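Local coordinates for protein staphylococcal enterotoxin-like toxin (Staphylococcus aureus, PDB 4DXF) that binds carbohydrate as a superantigen-like protein built on an OB-fold and a beta-grasp domain, probably recognising glycans of host immune cells, at residues 26-31 / 54-59; 47-52 / 76-81; 143-148 / 164-169; 153-158 / 176-181. All blocks are in the same frame, centred on the assembly; numbering follows the deposited sequence.

Interaction 1: residues 26-31 / 54-59; sequences PSLEFK and FIYKIA
The phenol oxygen of Tyr56 is hydrogen-bonded to Asp52 OD2; the same Tyr56 OH also lies 3.8 Å from Phe30 CZ and, more distantly, 4.2 Å from Leu28 CD1. The contact belongs to the OB-fold beta-barrel and is partly buried, with Tyr56 the buried member. Strands 28-31 and 56-59 are separated in the sheet order by 76-80 and 92-99, and the nearest pair of CA atoms, those of Phe30 and Tyr56, is 10.3 Å apart, so side chains alone bridge the gap.

The main element is an edge-to-face aromatic pair in which Phe30 supplies the edge and Tyr56 the face. The ring centroids of Phe30 and Tyr56 lie 4.9 Å apart and the planes meet at 56°, a tilt well short of a perpendicular T. Phe30 CE1 stands over the centre of the phenol ring, 3.8 Å above its plane, and the neighbouring Phe30 CZ leans toward the hydroxyl end. Tyr56 carries CG anti to its carbonyl carbon (chi1 -55°), and from there the ring presents its face to the incoming edge. Its rotation is probably fixed by Phe30 on that face together with Asp52 at the hydroxyl.

Pro51, in the loop after strand 46-49, touches both rings, and Val80 packs against Phe30. Leu28 crosses Tyr56 at about a right angle and completes the contact with one methyl, CD1, 4.0 Å from Tyr56 CE2.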
loop_
_atom_site.group_PDB
_atom_site.type_symbol
_atom_site.label_atom_id
_atom_site.label_comp_id
_atom_site.label_asym_id
_atom_site.label_seq_id
_atom_site.Cartn_x
_atom_site.Cartn_y
_atom_site.Cartn_z
ATOM N N PRO A 26 -2.577 11.598 2.589
ATOM C CA PRO A 26 -3.900 11.128 2.121
ATOM C C PRO A 26 -3.723 10.181 0.914
ATOM O O PRO A 26 -2.727 10.285 0.158
ATOM C CB PRO A 26 -4.639 12.430 1.717
ATOM C CG PRO A 26 -3.516 13.428 1.356
ATOM C CD PRO A 26 -2.250 12.969 2.157
ATOM N N SER A 27 -4.660 9.234 0.757
ATOM C CA SER A 27 -4.642 8.288 -0.410
ATOM C C SER A 27 -5.900 8.535 -1.253
ATOM O O SER A 27 -6.875 9.154 -0.781
ATOM C CB SER A 27 -4.644 6.825 -0.018
ATOM O OG SER A 27 -5.753 6.530 0.878
ATOM N N LEU A 28 -5.841 8.072 -2.508
ATOM C CA LEU A 28 -7.015 8.216 -3.416
ATOM C C LEU A 28 -7.211 6.832 -4.011
ATOM O O LEU A 28 -6.279 5.962 -4.152
ATOM C CB LEU A 28 -6.727 9.235 -4.540
ATOM C CG LEU A 28 -6.547 10.735 -4.194
ATOM C CD1 LEU A 28 -5.778 11.552 -5.237
ATOM C CD2 LEU A 28 -7.878 11.373 -3.787
ATOM N N GLU A 29 -8.448 6.532 -4.417
ATOM C CA GLU A 29 -8.647 5.201 -4.947
ATOM C C GLU A 29 -9.445 5.353 -6.233
ATOM O O GLU A 29 -10.503 5.960 -6.158
ATOM C CB GLU A 29 -9.461 4.359 -3.990
ATOM C CG GLU A 29 -8.624 3.866 -2.806
ATOM C CD GLU A 29 -9.381 3.063 -1.786
ATOM O OE1 GLU A 29 -10.296 2.305 -2.182
ATOM O OE2 GLU A 29 -9.065 3.215 -0.578
ATOM N N PHE A 30 -8.926 4.861 -7.357
ATOM C CA PHE A 30 -9.616 4.961 -8.686
ATOM C C PHE A 30 -9.907 3.597 -9.186
ATOM O O PHE A 30 -9.016 2.819 -9.415
ATOM C CB PHE A 30 -8.749 5.772 -9.668
ATOM C CG PHE A 30 -8.459 7.186 -9.156
ATOM C CD1 PHE A 30 -7.172 7.644 -9.072
ATOM C CD2 PHE A 30 -9.508 8.043 -8.815
ATOM C CE1 PHE A 30 -6.938 8.921 -8.640
ATOM C CE2 PHE A 30 -9.283 9.300 -8.383
ATOM C CZ PHE A 30 -7.992 9.727 -8.261
ATOM N N LYS A 31 -11.179 3.243 -9.343
ATOM C CA LYS A 31 -11.451 1.859 -9.596
ATOM C C LYS A 31 -12.270 1.830 -10.916
ATOM O O LYS A 31 -12.859 2.867 -11.287
ATOM C CB LYS A 31 -12.264 1.183 -8.474
ATOM C CG LYS A 31 -11.453 1.024 -7.139
ATOM C CD LYS A 31 -12.163 0.042 -6.170
ATOM C CE LYS A 31 -11.787 0.455 -4.760
ATOM N NZ LYS A 31 -12.466 -0.391 -3.737
ATOM N N PHE A 54 -7.433 15.805 -13.913
ATOM C CA PHE A 54 -5.994 15.538 -13.890
ATOM C C PHE A 54 -5.535 14.267 -14.602
ATOM O O PHE A 54 -6.197 13.178 -14.635
ATOM C CB PHE A 54 -5.498 15.481 -12.420
ATOM C CG PHE A 54 -5.739 16.763 -11.657
ATOM C CD1 PHE A 54 -4.828 17.835 -11.753
ATOM C CD2 PHE A 54 -6.881 16.918 -10.872
ATOM C CE1 PHE A 54 -5.057 19.056 -11.049
ATOM C CE2 PHE A 54 -7.120 18.100 -10.140
ATOM C CZ PHE A 54 -6.200 19.187 -10.226
ATOM N N ILE A 55 -4.318 14.332 -15.126
ATOM C CA ILE A 55 -3.729 13.114 -15.584
ATOM C C ILE A 55 -2.783 12.557 -14.509
ATOM O O ILE A 55 -1.730 13.195 -14.224
ATOM C CB ILE A 55 -2.946 13.376 -16.914
ATOM C CG1 ILE A 55 -3.825 14.082 -17.974
ATOM C CG2 ILE A 55 -2.371 12.157 -17.436
ATOM C CD1 ILE A 55 -3.026 14.326 -19.312
ATOM N N TYR A 56 -3.135 11.432 -13.907
ATOM C CA TYR A 56 -2.266 10.809 -12.905
ATOM C C TYR A 56 -1.236 9.941 -13.513
ATOM O O TYR A 56 -1.495 9.055 -14.326
ATOM C CB TYR A 56 -3.008 10.080 -11.763
ATOM C CG TYR A 56 -3.979 10.913 -11.035
ATOM C CD1 TYR A 56 -5.164 11.332 -11.630
ATOM C CD2 TYR A 56 -3.739 11.318 -9.681
ATOM C CE1 TYR A 56 -6.078 12.156 -10.934
ATOM C CE2 TYR A 56 -4.659 12.119 -8.992
ATOM C CZ TYR A 56 -5.820 12.501 -9.594
ATOM O OH TYR A 56 -6.701 13.281 -8.926
ATOM N N LYS A 57 0.038 10.226 -13.154
ATOM C CA LYS A 57 1.131 9.441 -13.698
ATOM C C LYS A 57 1.533 8.383 -12.712
ATOM O O LYS A 57 2.097 8.712 -11.636
ATOM C CB LYS A 57 2.355 10.346 -13.929
ATOM C CG LYS A 57 2.081 11.525 -14.875
ATOM C CD LYS A 57 2.693 11.282 -16.202
ATOM C CE LYS A 57 2.303 12.497 -17.031
ATOM N NZ LYS A 57 1.698 11.992 -18.242
ATOM N N ILE A 58 1.307 7.141 -13.043
ATOM C CA ILE A 58 1.566 6.039 -12.122
ATOM C C ILE A 58 2.858 5.312 -12.504
ATOM O O ILE A 58 2.947 4.545 -13.513
ATOM C CB ILE A 58 0.360 4.999 -11.994
ATOM C CG1 ILE A 58 -1.026 5.684 -11.793
ATOM C CG2 ILE A 58 0.629 3.781 -10.966
ATOM C CD1 ILE A 58 -1.110 6.583 -10.472
ATOM N N ALA A 59 3.918 5.518 -11.686
ATOM C CA ALA A 59 5.138 4.772 -11.976
ATOM C C ALA A 59 5.082 3.264 -12.086
ATOM O O ALA A 59 4.565 2.534 -11.210
ATOM C CB ALA A 59 6.306 5.230 -10.981
#

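Interaction 2: residues 47-52 / 76-81; sequences MNVVPD and VDVFVV
Met47 reaches Val76 with its sulfur: SD lies 3.9 Å from Val76 CG1, the two side chains running alongside each other in opposite senses. This is core packing of the OB-fold barrel. Strands 46-49 and 76-80 are not neighbours in the sheet but have 56-59 and 92-99 between them, and their closest CA atoms, in Val49 and Val78, stand 8.6 Å apart, too far for backbone pairing.

The reach of Met47 follows from its extended start, with CG opposite the backbone N (chi1 178°) and a bend only at the last torsion, chi3 -72°. Ile97 of strand 92-99 touches both Met47 and Val76, adding a third apolar group to the same patch. Alternation along each strand separates the inner residues from the polar ones between them: Asn48 bonds to Lys57 and to the carbonyl of Ile36, and Asp77 pairs with Lys133. Two residues further along both strands the packing repeats with valines, Val49 CG2 meeting Val78 CG2 at 4.1 Å.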
loop_
_atom_site.group_PDB
_atom_site.type_symbol
_atom_site.label_atom_id
_atom_site.label_comp_id
_atom_site.label_asym_id
_atom_site.label_seq_id
_atom_site.Cartn_x
_atom_site.Cartn_y
_atom_site.Cartn_z
ATOM N N MET A 47 2.003 4.611 -16.236
ATOM C CA MET A 47 0.612 4.372 -16.668
ATOM C C MET A 47 -0.173 5.646 -16.343
ATOM O O MET A 47 -0.239 6.087 -15.173
ATOM C CB MET A 47 0.020 3.125 -15.937
ATOM C CG MET A 47 -1.506 2.930 -16.380
ATOM S SD MET A 47 -2.266 1.542 -15.674
ATOM C CE MET A 47 -1.543 0.184 -16.483
ATOM N N ASN A 48 -0.805 6.249 -17.354
ATOM C CA ASN A 48 -1.599 7.461 -17.171
ATOM C C ASN A 48 -3.054 7.040 -16.863
ATOM O O ASN A 48 -3.631 6.228 -17.581
ATOM C CB ASN A 48 -1.574 8.315 -18.448
ATOM C CG ASN A 48 -0.200 8.925 -18.696
ATOM O OD1 ASN A 48 0.180 9.910 -18.039
ATOM N ND2 ASN A 48 0.580 8.255 -19.507
ATOM N N VAL A 49 -3.610 7.580 -15.804
ATOM C CA VAL A 49 -5.040 7.402 -15.480
ATOM C C VAL A 49 -5.716 8.738 -15.366
ATOM O O VAL A 49 -5.180 9.715 -14.780
ATOM C CB VAL A 49 -5.208 6.675 -14.171
ATOM C CG1 VAL A 49 -6.717 6.349 -13.939
ATOM C CG2 VAL A 49 -4.409 5.474 -14.198
ATOM N N VAL A 50 -6.952 8.851 -15.910
ATOM C CA VAL A 50 -7.518 10.150 -15.988
ATOM C C VAL A 50 -8.961 10.054 -15.424
ATOM O O VAL A 50 -9.936 9.945 -16.161
ATOM C CB VAL A 50 -7.543 10.681 -17.484
ATOM C CG1 VAL A 50 -8.058 12.109 -17.515
ATOM C CG2 VAL A 50 -6.130 10.601 -18.133
ATOM N N PRO A 51 -9.094 10.072 -14.111
ATOM C CA PRO A 51 -10.442 9.867 -13.524
ATOM C C PRO A 51 -11.212 11.172 -13.325
ATOM O O PRO A 51 -12.448 11.122 -13.091
ATOM C CB PRO A 51 -10.086 9.241 -12.175
ATOM C CG PRO A 51 -8.882 10.117 -11.770
ATOM C CD PRO A 51 -8.053 10.228 -13.075
ATOM N N ASP A 52 -10.540 12.337 -13.437
ATOM C CA ASP A 52 -11.095 13.639 -13.177
ATOM C C ASP A 52 -10.471 14.622 -14.173
ATOM O O ASP A 52 -10.224 14.212 -15.336
ATOM C CB ASP A 52 -10.852 14.054 -11.714
ATOM C CG ASP A 52 -9.391 13.884 -11.297
ATOM O OD1 ASP A 52 -8.540 13.833 -12.184
ATOM O OD2 ASP A 52 -9.091 13.727 -10.061
ATOM N N VAL A 76 -8.542 -1.561 -14.917
ATOM C CA VAL A 76 -7.485 -1.150 -13.957
ATOM C C VAL A 76 -8.111 -0.433 -12.740
ATOM O O VAL A 76 -8.948 0.481 -12.884
ATOM C CB VAL A 76 -6.497 -0.271 -14.762
ATOM C CG1 VAL A 76 -5.517 0.497 -13.853
ATOM C CG2 VAL A 76 -5.793 -1.264 -15.696
ATOM N N ASP A 77 -7.585 -0.800 -11.542
ATOM C CA ASP A 77 -7.901 -0.129 -10.288
ATOM C C ASP A 77 -6.491 0.393 -9.828
ATOM O O ASP A 77 -5.525 -0.314 -10.063
ATOM C CB ASP A 77 -8.359 -1.137 -9.251
ATOM C CG ASP A 77 -9.814 -1.556 -9.403
ATOM O OD1 ASP A 77 -10.387 -1.201 -10.471
ATOM O OD2 ASP A 77 -10.322 -2.212 -8.469
ATOM N N VAL A 78 -6.447 1.577 -9.263
ATOM C CA VAL A 78 -5.163 2.119 -8.708
ATOM C C VAL A 78 -5.406 2.648 -7.332
ATOM O O VAL A 78 -6.385 3.402 -7.066
ATOM C CB VAL A 78 -4.606 3.212 -9.623
ATOM C CG1 VAL A 78 -3.152 3.585 -9.169
ATOM C CG2 VAL A 78 -4.501 2.746 -11.094
ATOM N N PHE A 79 -4.484 2.239 -6.410
ATOM C CA PHE A 79 -4.461 2.829 -5.097
ATOM C C PHE A 79 -3.314 3.880 -5.222
ATOM O O PHE A 79 -2.153 3.445 -5.491
ATOM C CB PHE A 79 -4.144 1.719 -4.068
ATOM C CG PHE A 79 -4.025 2.284 -2.674
ATOM C CD1 PHE A 79 -5.162 2.667 -1.986
ATOM C CD2 PHE A 79 -2.784 2.487 -2.108
ATOM C CE1 PHE A 79 -5.081 3.303 -0.676
ATOM C CE2 PHE A 79 -2.654 3.129 -0.836
ATOM C CZ PHE A 79 -3.789 3.505 -0.093
ATOM N N VAL A 80 -3.649 5.135 -4.967
ATOM C CA VAL A 80 -2.805 6.321 -5.204
ATOM C C VAL A 80 -2.442 6.962 -3.879
ATOM O O VAL A 80 -3.300 7.305 -3.092
ATOM C CB VAL A 80 -3.492 7.375 -6.142
ATOM C CG1 VAL A 80 -2.683 8.708 -6.291
ATOM C CG2 VAL A 80 -3.756 6.765 -7.470
ATOM N N VAL A 81 -1.138 7.258 -3.758
ATOM C CA VAL A 81 -0.679 8.139 -2.684
ATOM C C VAL A 81 0.188 9.189 -3.425
ATOM O O VAL A 81 1.258 8.795 -3.934
ATOM C CB VAL A 81 0.217 7.321 -1.675
ATOM C CG1 VAL A 81 0.753 8.311 -0.560
ATOM C CG2 VAL A 81 -0.577 6.235 -0.983
#

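Interaction 3: residues 143-148 / 164-169; sequences FKLRKQ and IVIKMK
Leu145 and Ile166 make the closest of the apolar contacts that join helix 138-153 to strand 162-168, with Leu145 CD1 3.6 Å from Ile166 CD1. The same leucine methyl also touches the gamma branch of the preceding inward residue, Ile164 CG2, at 4.0 Å, and thus bridges two isoleucines on one side of the strand. Ile164 holds its CG1 anti to the carbonyl carbon (chi1 -69°), and the methyl at the end of that branch, CD1, lies near the root of Leu145, 4.1 Å from CB.

Mixed character enters with Arg146. Its aliphatic part packs on the sheet, CG lying 3.9 Å from Ile164 CD1, while its charged end is engaged elsewhere: NH2 forms a salt bridge with Asp142 and NH1 a hydrogen bond with the carbonyl of Lys180. The guanidinium is thus held both by its own helix, through Asp142, and by the loop at Lys180.

The short segments approach to 10.6 Å between axes at 131°, a separation bridged by side chains. Val201 of strand 196-203 touches Ile164, and Phe129 meets Leu145 from strand 122-131. A long helix laid over a mixed sheet in this manner is the hallmark of the beta-grasp fold.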
loop_
_atom_site.group_PDB
_atom_site.type_symbol
_atom_site.label_atom_id
_atom_site.label_comp_id
_atom_site.label_asym_id
_atom_site.label_seq_id
_atom_site.Cartn_x
_atom_site.Cartn_y
_atom_site.Cartn_z
ATOM N N PHE A 143 0.071 0.619 3.269
ATOM C CA PHE A 143 -0.236 1.970 3.585
ATOM C C PHE A 143 -1.420 2.076 4.567
ATOM O O PHE A 143 -1.359 2.775 5.581
ATOM C CB PHE A 143 -0.509 2.738 2.338
ATOM C CG PHE A 143 -0.527 4.194 2.526
ATOM C CD1 PHE A 143 0.701 4.900 2.468
ATOM C CD2 PHE A 143 -1.743 4.933 2.778
ATOM C CE1 PHE A 143 0.741 6.239 2.674
ATOM C CE2 PHE A 143 -1.672 6.355 2.952
ATOM C CZ PHE A 143 -0.414 6.980 2.868
ATOM N N LYS A 144 -2.537 1.406 4.248
ATOM C CA LYS A 144 -3.670 1.480 5.127
ATOM C C LYS A 144 -3.408 0.922 6.513
ATOM O O LYS A 144 -3.925 1.473 7.509
ATOM C CB LYS A 144 -4.806 0.718 4.500
ATOM C CG LYS A 144 -5.345 1.536 3.337
ATOM C CD LYS A 144 -6.599 0.831 2.647
ATOM C CE LYS A 144 -7.318 1.903 1.762
ATOM N NZ LYS A 144 -8.507 1.226 1.107
ATOM N N LEU A 145 -2.659 -0.193 6.596
ATOM C CA LEU A 145 -2.391 -0.830 7.883
ATOM C C LEU A 145 -1.478 0.118 8.694
ATOM O O LEU A 145 -1.794 0.387 9.863
ATOM C CB LEU A 145 -1.805 -2.211 7.669
ATOM C CG LEU A 145 -2.830 -3.356 7.308
ATOM C CD1 LEU A 145 -2.123 -4.556 6.842
ATOM C CD2 LEU A 145 -3.657 -3.675 8.582
ATOM N N ARG A 146 -0.428 0.699 8.070
ATOM C CA ARG A 146 0.429 1.621 8.911
ATOM C C ARG A 146 -0.340 2.846 9.382
ATOM O O ARG A 146 -0.228 3.241 10.542
ATOM C CB ARG A 146 1.694 2.027 8.156
ATOM C CG ARG A 146 2.553 0.826 7.914
ATOM C CD ARG A 146 4.033 1.281 7.642
ATOM N NE ARG A 146 4.692 0.346 6.749
ATOM C CZ ARG A 146 6.002 0.224 6.575
ATOM N NH1 ARG A 146 6.866 0.941 7.342
ATOM N NH2 ARG A 146 6.409 -0.603 5.636
ATOM N N LYS A 147 -1.149 3.480 8.503
ATOM C CA LYS A 147 -1.941 4.583 8.883
ATOM C C LYS A 147 -2.797 4.240 10.068
ATOM O O LYS A 147 -2.831 5.043 11.026
ATOM C CB LYS A 147 -2.841 5.071 7.718
ATOM C CG LYS A 147 -3.645 6.290 8.091
ATOM C CD LYS A 147 -4.470 6.845 6.899
ATOM C CE LYS A 147 -3.628 7.854 6.108
ATOM N NZ LYS A 147 -4.382 8.411 4.950
ATOM N N GLN A 148 -3.519 3.133 10.008
ATOM C CA GLN A 148 -4.337 2.679 11.134
ATOM C C GLN A 148 -3.509 2.530 12.426
ATOM O O GLN A 148 -3.967 2.902 13.545
ATOM C CB GLN A 148 -4.981 1.364 10.810
ATOM C CG GLN A 148 -5.868 0.845 11.969
ATOM C CD GLN A 148 -6.262 -0.614 11.771
ATOM O OE1 GLN A 148 -6.520 -1.045 10.647
ATOM N NE2 GLN A 148 -6.316 -1.387 12.868
ATOM N N ILE A 164 4.552 -5.942 9.986
ATOM C CA ILE A 164 3.237 -6.456 9.701
ATOM C C ILE A 164 3.373 -7.747 8.821
ATOM O O ILE A 164 4.215 -7.782 7.881
ATOM C CB ILE A 164 2.502 -5.431 8.879
ATOM C CG1 ILE A 164 2.162 -4.148 9.662
ATOM C CG2 ILE A 164 1.232 -6.106 8.263
ATOM C CD1 ILE A 164 2.116 -3.005 8.664
ATOM N N VAL A 165 2.618 -8.785 9.146
ATOM C CA VAL A 165 2.646 -10.012 8.379
ATOM C C VAL A 165 1.222 -10.365 7.940
ATOM O O VAL A 165 0.285 -10.526 8.773
ATOM C CB VAL A 165 3.302 -11.236 9.160
ATOM C CG1 VAL A 165 3.367 -12.584 8.292
ATOM C CG2 VAL A 165 4.676 -10.850 9.802
ATOM N N ILE A 166 1.103 -10.514 6.619
ATOM C CA ILE A 166 -0.191 -10.853 6.015
ATOM C C ILE A 166 -0.167 -12.343 5.788
ATOM O O ILE A 166 0.675 -12.846 5.037
ATOM C CB ILE A 166 -0.376 -10.141 4.644
ATOM C CG1 ILE A 166 -0.081 -8.637 4.641
ATOM C CG2 ILE A 166 -1.801 -10.421 4.007
ATOM C CD1 ILE A 166 -0.976 -7.744 5.563
ATOM N N LYS A 167 -1.060 -13.070 6.446
ATOM C CA LYS A 167 -1.030 -14.522 6.362
ATOM C C LYS A 167 -2.092 -14.962 5.390
ATOM O O LYS A 167 -3.238 -14.628 5.579
ATOM C CB LYS A 167 -1.265 -15.194 7.732
ATOM C CG LYS A 167 -0.057 -14.842 8.673
ATOM C CD LYS A 167 -0.220 -15.411 10.074
ATOM C CE LYS A 167 0.743 -16.562 10.321
ATOM N NZ LYS A 167 0.155 -17.455 11.368
ATOM N N MET A 168 -1.674 -15.719 4.378
ATOM C CA MET A 168 -2.565 -16.197 3.320
ATOM C C MET A 168 -3.241 -17.539 3.648
ATOM O O MET A 168 -2.629 -18.410 4.284
ATOM C CB MET A 168 -1.733 -16.288 2.056
ATOM C CG MET A 168 -1.054 -14.927 1.691
ATOM S SD MET A 168 -2.183 -13.505 1.645
ATOM C CE MET A 168 -3.068 -13.762 0.046
ATOM N N LYS A 169 -4.496 -17.705 3.215
ATOM C CA LYS A 169 -5.283 -18.949 3.429
ATOM C C LYS A 169 -4.564 -20.143 2.807
ATOM O O LYS A 169 -4.573 -21.272 3.356
ATOM C CB LYS A 169 -6.695 -18.847 2.821
ATOM C CG LYS A 169 -7.728 -18.238 3.739
ATOM C CD LYS A 169 -8.978 -17.949 2.965
ATOM C CE LYS A 169 -9.864 -17.044 3.742
ATOM N NZ LYS A 169 -9.942 -17.524 5.157
#

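Interaction 4: residues 153-158 / 176-181; sequences NNLYGN and FELHKK
The phenol ring of Tyr156 has Leu155 on one face and the carbonyl oxygen of Leu178 at its edge. Leu155 CG lies 3.5 Å above the ring plane, over its centre, so the two consecutive residues of the loop pack on each other. Leu178 O sits in the plane of the ring, 3.4 Å from Tyr156 CE1, where it accepts a hydrogen bond from the hydroxyl.

That bond is short, 2.6 Å from Tyr156 OH to Leu178 O. The donor lies in the carbonyl plane and meets the oxygen on a lone pair, at a C=O...donor angle of 131°. Tyr156 occupies the third position of a type II beta turn from Asn154 to Gly157 and has the positive phi (68°) usual there. Leu178, for its part, belongs to a type I turn from Glu177 to Lys180, so the hydroxyl ties one turn to the other where the beta-grasp helix 138-153 and strand 173-177 end.

The apolar contact is Leu155 CD1 against Leu178 CD1, at 4.0 Å. Next to the hydrogen bond, Leu178 CB makes a van der Waals approach to Tyr156 OH at 3.8 Å. Ile164 touches Leu178 from strand 162-168, and Leu19 of helix 17-22 touches Tyr156. Arg146 NH1 also hydrogen-bonds to Tyr156 OH; its positive charge would probably polarise the phenol and strengthen its donation to Leu178 O, consistent with the short distance.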
loop_
_atom_site.group_PDB
_atom_site.type_symbol
_atom_site.label_atom_id
_atom_site.label_comp_id
_atom_site.label_asym_id
_atom_site.label_seq_id
_atom_site.Cartn_x
_atom_site.Cartn_y
_atom_site.Cartn_z
ATOM N N ASN A 153 -2.679 3.145 17.496
ATOM C CA ASN A 153 -1.710 2.327 18.305
ATOM C C ASN A 153 -0.426 3.054 18.536
ATOM O O ASN A 153 0.572 2.486 19.032
ATOM C CB ASN A 153 -1.428 0.962 17.653
ATOM C CG ASN A 153 -2.670 0.193 17.396
ATOM O OD1 ASN A 153 -3.228 0.226 16.298
ATOM N ND2 ASN A 153 -3.166 -0.462 18.419
ATOM N N ASN A 154 -0.440 4.292 18.113
ATOM C CA ASN A 154 0.678 5.208 18.241
ATOM C C ASN A 154 1.970 4.773 17.564
ATOM O O ASN A 154 3.093 5.138 17.980
ATOM C CB ASN A 154 0.914 5.636 19.724
ATOM C CG ASN A 154 1.681 6.943 19.820
ATOM O OD1 ASN A 154 1.534 7.841 18.953
ATOM N ND2 ASN A 154 2.528 7.065 20.861
ATOM N N LEU A 155 1.844 4.025 16.444
ATOM C CA LEU A 155 3.038 3.727 15.707
ATOM C C LEU A 155 3.693 5.001 15.265
ATOM O O LEU A 155 3.062 5.981 14.867
ATOM C CB LEU A 155 2.760 2.847 14.471
ATOM C CG LEU A 155 4.011 2.502 13.637
ATOM C CD1 LEU A 155 4.809 1.391 14.224
ATOM C CD2 LEU A 155 3.335 2.023 12.297
ATOM N N TYR A 156 5.005 4.972 15.357
ATOM C CA TYR A 156 5.867 6.115 15.052
ATOM C C TYR A 156 5.706 7.253 16.045
ATOM O O TYR A 156 6.068 8.384 15.739
ATOM C CB TYR A 156 5.797 6.595 13.595
ATOM C CG TYR A 156 6.018 5.480 12.596
ATOM C CD1 TYR A 156 7.057 4.546 12.749
ATOM C CD2 TYR A 156 5.156 5.343 11.481
ATOM C CE1 TYR A 156 7.270 3.504 11.814
ATOM C CE2 TYR A 156 5.353 4.321 10.556
ATOM C CZ TYR A 156 6.355 3.375 10.718
ATOM O OH TYR A 156 6.626 2.278 9.859
ATOM N N GLY A 157 5.199 6.907 17.227
ATOM C CA GLY A 157 5.050 7.860 18.325
ATOM C C GLY A 157 6.227 7.627 19.253
ATOM O O GLY A 157 7.305 8.163 19.017
ATOM N N ASN A 158 5.995 6.745 20.230
ATOM C CA ASN A 158 6.927 6.201 21.221
ATOM C C ASN A 158 7.859 5.152 20.595
ATOM O O ASN A 158 9.072 5.143 20.866
ATOM C CB ASN A 158 6.105 5.536 22.363
ATOM C CG ASN A 158 4.869 4.637 21.797
ATOM O OD1 ASN A 158 4.704 4.475 20.564
ATOM N ND2 ASN A 158 4.032 4.074 22.700
ATOM N N PHE A 176 6.065 -6.788 6.038
ATOM C CA PHE A 176 6.463 -5.402 5.881
ATOM C C PHE A 176 7.192 -4.971 7.168
ATOM O O PHE A 176 6.580 -4.929 8.211
ATOM C CB PHE A 176 5.263 -4.472 5.747
ATOM C CG PHE A 176 4.236 -4.915 4.723
ATOM C CD1 PHE A 176 4.635 -5.378 3.490
ATOM C CD2 PHE A 176 2.866 -4.803 5.024
ATOM C CE1 PHE A 176 3.643 -5.769 2.528
ATOM C CE2 PHE A 176 1.883 -5.194 4.117
ATOM C CZ PHE A 176 2.244 -5.691 2.870
ATOM N N GLU A 177 8.498 -4.751 7.085
ATOM C CA GLU A 177 9.288 -4.227 8.250
ATOM C C GLU A 177 8.962 -2.793 8.464
ATOM O O GLU A 177 8.978 -1.983 7.556
ATOM C CB GLU A 177 10.824 -4.408 7.955
ATOM C CG GLU A 177 11.180 -5.861 7.744
ATOM C CD GLU A 177 11.141 -6.730 9.044
ATOM O OE1 GLU A 177 11.186 -6.207 10.185
ATOM O OE2 GLU A 177 11.068 -7.964 8.947
ATOM N N LEU A 178 8.551 -2.463 9.694
ATOM C CA LEU A 178 8.089 -1.124 10.020
ATOM C C LEU A 178 9.202 -0.071 10.181
ATOM O O LEU A 178 8.917 1.073 10.168
ATOM C CB LEU A 178 7.198 -1.189 11.297
ATOM C CG LEU A 178 5.994 -2.141 11.176
ATOM C CD1 LEU A 178 5.398 -2.181 12.552
ATOM C CD2 LEU A 178 5.083 -1.450 10.194
ATOM N N HIS A 179 10.475 -0.458 10.297
ATOM C CA HIS A 179 11.510 0.587 10.459
ATOM C C HIS A 179 11.880 1.293 9.155
ATOM O O HIS A 179 12.694 2.238 9.160
ATOM C CB HIS A 179 12.808 -0.036 11.074
ATOM C CG HIS A 179 13.513 -0.991 10.167
ATOM N ND1 HIS A 179 13.254 -2.342 10.164
ATOM C CD2 HIS A 179 14.466 -0.783 9.216
ATOM C CE1 HIS A 179 14.003 -2.924 9.244
ATOM N NE2 HIS A 179 14.759 -2.001 8.672
ATOM N N LYS A 180 11.351 0.822 8.010
ATOM C CA LYS A 180 11.725 1.430 6.727
ATOM C C LYS A 180 10.451 1.599 5.886
ATOM O O LYS A 180 9.496 0.917 6.167
ATOM C CB LYS A 180 12.765 0.571 5.962
ATOM C CG LYS A 180 12.426 -0.900 5.700
ATOM C CD LYS A 180 13.607 -1.525 4.878
ATOM C CE LYS A 180 13.286 -2.967 4.509
ATOM N NZ LYS A 180 14.370 -3.615 3.641
ATOM N N LYS A 181 10.428 2.559 4.975
ATOM C CA LYS A 181 9.245 2.644 4.033
ATOM C C LYS A 181 9.186 1.334 3.193
ATOM O O LYS A 181 10.235 0.641 2.954
ATOM C CB LYS A 181 9.373 3.898 3.179
ATOM C CG LYS A 181 8.357 4.065 2.092
ATOM C CD LYS A 181 8.968 4.843 0.960
ATOM C CE LYS A 181 8.337 6.153 0.764
ATOM N NZ LYS A 181 8.642 6.644 -0.634
#

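In the fold
The four contacts fall into two pairs, one in each domain. Interactions 1 and 2 share the OB-fold sheet, with centres about 4 Å apart; strands 28-31 and 76-80 are neighbours there, as are 46-49 and 56-59, and the segments of the two interactions alternate along the chain. Interactions 3 and 4 follow in the beta-grasp domain, again with alternating segments, and their centres are about 12 Å apart, joined by adjacent strands 162-168 and 173-177. Between the pairs, centres are 21 to 27 Å apart, yet helix 138-153 meets the barrel: Glu29 forms a salt bridge with Lys144, and Phe79 packs on Phe143. The helix thus links beta-grasp core and barrel.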